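Local structure of putative mandelate racemase (Bordetella bronchiseptica, 3OZY) at residues L341-L346 with G362-W367. The protein is of unknown function but binds magnesium and m-xylarate and, as a member of the enolase superfamily, probably acts on an acid sugar. Residues are numbered along the deposited sequence; the frame is centred on the assembly and turned at random.
Sequences LASYDL and GFEIDW
A single antiparallel beta bridge, the non-hydrogen-bonded pair A342 and I365, joins two loop segments that follow barrel strand 328-331 of this enolase-superfamily chain, one before and one after strand 352-353 in sequence. Two backbone bonds flank it. D366 N gives an almost straight one to L341 O (2.9 Å). S343 N meets E364 O at 3.1 Å along a more bent path (147° at the hydrogen). Both donors lie in the plane of the carbonyl they address. The same E364 O also receives a CA-H...O contact from A342 CA at 3.2 Å. Beyond the bridge a side chain takes over from the backbone: S343 OG, turned back over its own main chain (chi1 54°), accepts a nearly straight hydrogen bond from E364 N (3.0 Å). In F363, chi1 of 49° wedges CG between the two backbone branches. The two CB atoms come obliquely from the same side of the F363 ring, A342 CB 3.5 Å from F363 CD1 and Y344 CB 3.6 Å from F363 CD2. At the other end, by D366, the side chains of L341 and I365 run alongside each other in a common direction, L341 CG 4.2 Å from I365 CD1. D366 is the N-cap of helix 367-372, its OD1 bonded to F369 N, so the bridge leads straight into that helix. L341 and I365 pack on V370 of the same helix; A342, Y344 and F363 rest on helix 309-321, and L341 reaches M35 of strand 32-42.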
loop_
_atom_site.group_PDB
_atom_site.type_symbol
_atom_site.label_atom_id
_atom_site.label_comp_id
_atom_site.label_asym_id
_atom_site.label_seq_id
_atom_site.Cartn_x
_atom_site.Cartn_y
_atom_site.Cartn_z
ATOM N N LEU A 341 21.503 16.188 12.236
ATOM C CA LEU A 341 20.179 16.787 12.140
ATOM C C LEU A 341 19.707 17.353 13.472
ATOM O O LEU A 341 19.064 18.407 13.514
ATOM C CB LEU A 341 19.166 15.757 11.632
ATOM C CG LEU A 341 17.722 16.243 11.532
ATOM C CD1 LEU A 341 17.601 17.412 10.566
ATOM C CD2 LEU A 341 16.810 15.100 11.110
ATOM N N ALA A 342 20.014 16.653 14.557
ATOM C CA ALA A 342 19.499 17.032 15.867
ATOM C C ALA A 342 20.521 16.860 16.981
ATOM O O ALA A 342 21.540 16.201 16.810
ATOM C CB ALA A 342 18.240 16.235 16.185
ATOM N N SER A 343 20.209 17.444 18.131
ATOM C CA SER A 343 21.106 17.464 19.279
ATOM C C SER A 343 21.204 16.127 20.017
ATOM O O SER A 343 22.054 15.963 20.889
ATOM C CB SER A 343 20.658 18.556 20.252
ATOM O OG SER A 343 19.290 18.389 20.605
ATOM N N TYR A 344 20.338 15.179 19.673
ATOM C CA TYR A 344 20.341 13.871 20.330
ATOM C C TYR A 344 21.267 12.885 19.617
ATOM O O TYR A 344 21.103 12.635 18.422
ATOM C CB TYR A 344 18.921 13.310 20.407
ATOM C CG TYR A 344 18.853 11.928 21.005
ATOM C CD1 TYR A 344 19.115 11.718 22.355
ATOM C CD2 TYR A 344 18.534 10.829 20.221
ATOM C CE1 TYR A 344 19.059 10.445 22.903
ATOM C CE2 TYR A 344 18.472 9.562 20.758
ATOM C CZ TYR A 344 18.735 9.372 22.094
ATOM O OH TYR A 344 18.674 8.107 22.624
ATOM N N ASP A 345 22.224 12.328 20.364
ATOM C CA ASP A 345 23.297 11.485 19.824
ATOM C C ASP A 345 23.328 10.094 20.456
ATOM O O ASP A 345 22.784 9.893 21.538
ATOM C CB ASP A 345 24.658 12.132 20.101
ATOM C CG ASP A 345 24.810 13.484 19.444
ATOM O OD1 ASP A 345 24.156 13.715 18.409
ATOM O OD2 ASP A 345 25.591 14.313 19.956
ATOM N N LEU A 346 24.001 9.149 19.798
ATOM C CA LEU A 346 24.253 7.837 20.398
ATOM C C LEU A 346 25.104 7.961 21.655
ATOM O O LEU A 346 26.181 8.564 21.629
ATOM C CB LEU A 346 24.963 6.899 19.415
ATOM C CG LEU A 346 25.356 5.505 19.922
ATOM C CD1 LEU A 346 24.135 4.665 20.293
ATOM C CD2 LEU A 346 26.194 4.787 18.879
ATOM N N GLY A 362 12.033 15.525 22.190
ATOM C CA GLY A 362 13.006 15.778 23.240
ATOM C C GLY A 362 14.376 16.290 22.841
ATOM O O GLY A 362 15.309 16.220 23.636
ATOM N N PHE A 363 14.502 16.792 21.619
ATOM C CA PHE A 363 15.755 17.392 21.164
ATOM C C PHE A 363 15.473 18.580 20.260
ATOM O O PHE A 363 14.330 18.829 19.892
ATOM C CB PHE A 363 16.603 16.369 20.406
ATOM C CG PHE A 363 15.844 15.629 19.348
ATOM C CD1 PHE A 363 15.362 16.286 18.226
ATOM C CD2 PHE A 363 15.591 14.276 19.484
ATOM C CE1 PHE A 363 14.656 15.610 17.258
ATOM C CE2 PHE A 363 14.883 13.594 18.517
ATOM C CZ PHE A 363 14.412 14.260 17.404
ATOM N N GLU A 364 16.533 19.292 19.889
ATOM C CA GLU A 364 16.427 20.432 18.990
ATOM C C GLU A 364 16.903 20.085 17.581
ATOM O O GLU A 364 17.916 19.408 17.407
ATOM C CB GLU A 364 17.247 21.607 19.530
ATOM C CG GLU A 364 16.801 22.111 20.895
ATOM C CD GLU A 364 15.454 22.814 20.849
ATOM O OE1 GLU A 364 14.836 22.862 19.764
ATOM O OE2 GLU A 364 15.013 23.322 21.901
ATOM N N ILE A 365 16.159 20.555 16.581
ATOM C CA ILE A 365 16.567 20.431 15.182
ATOM C C ILE A 365 17.573 21.527 14.829
ATOM O O ILE A 365 17.391 22.691 15.204
ATOM C CB ILE A 365 15.363 20.575 14.227
ATOM C CG1 ILE A 365 14.367 19.422 14.407
ATOM C CG2 ILE A 365 15.833 20.674 12.776
ATOM C CD1 ILE A 365 14.909 18.067 14.017
ATOM N N ASP A 366 18.623 21.162 14.099
ATOM C CA ASP A 366 19.557 22.156 13.562
ATOM C C ASP A 366 18.989 22.641 12.237
ATOM O O ASP A 366 19.168 22.002 11.198
ATOM C CB ASP A 366 20.949 21.551 13.363
ATOM C CG ASP A 366 21.972 22.564 12.855
ATOM O OD1 ASP A 366 21.576 23.610 12.300
ATOM O OD2 ASP A 366 23.182 22.296 12.996
ATOM N N TRP A 367 18.299 23.775 12.276
ATOM C CA TRP A 367 17.626 24.281 11.088
ATOM C C TRP A 367 18.599 24.803 10.031
ATOM O O TRP A 367 18.258 24.877 8.854
ATOM C CB TRP A 367 16.561 25.315 11.464
ATOM C CG TRP A 367 15.392 24.685 12.186
ATOM C CD1 TRP A 367 15.171 24.669 13.533
ATOM C CD2 TRP A 367 14.306 23.959 11.593
ATOM N NE1 TRP A 367 14.007 23.990 13.814
ATOM C CE2 TRP A 367 13.459 23.543 12.641
ATOM C CE3 TRP A 367 13.969 23.621 10.277
ATOM C CZ2 TRP A 367 12.294 22.813 12.416
ATOM C CZ3 TRP A 367 12.808 22.898 10.054
ATOM C CH2 TRP A 367 11.985 22.504 11.120
#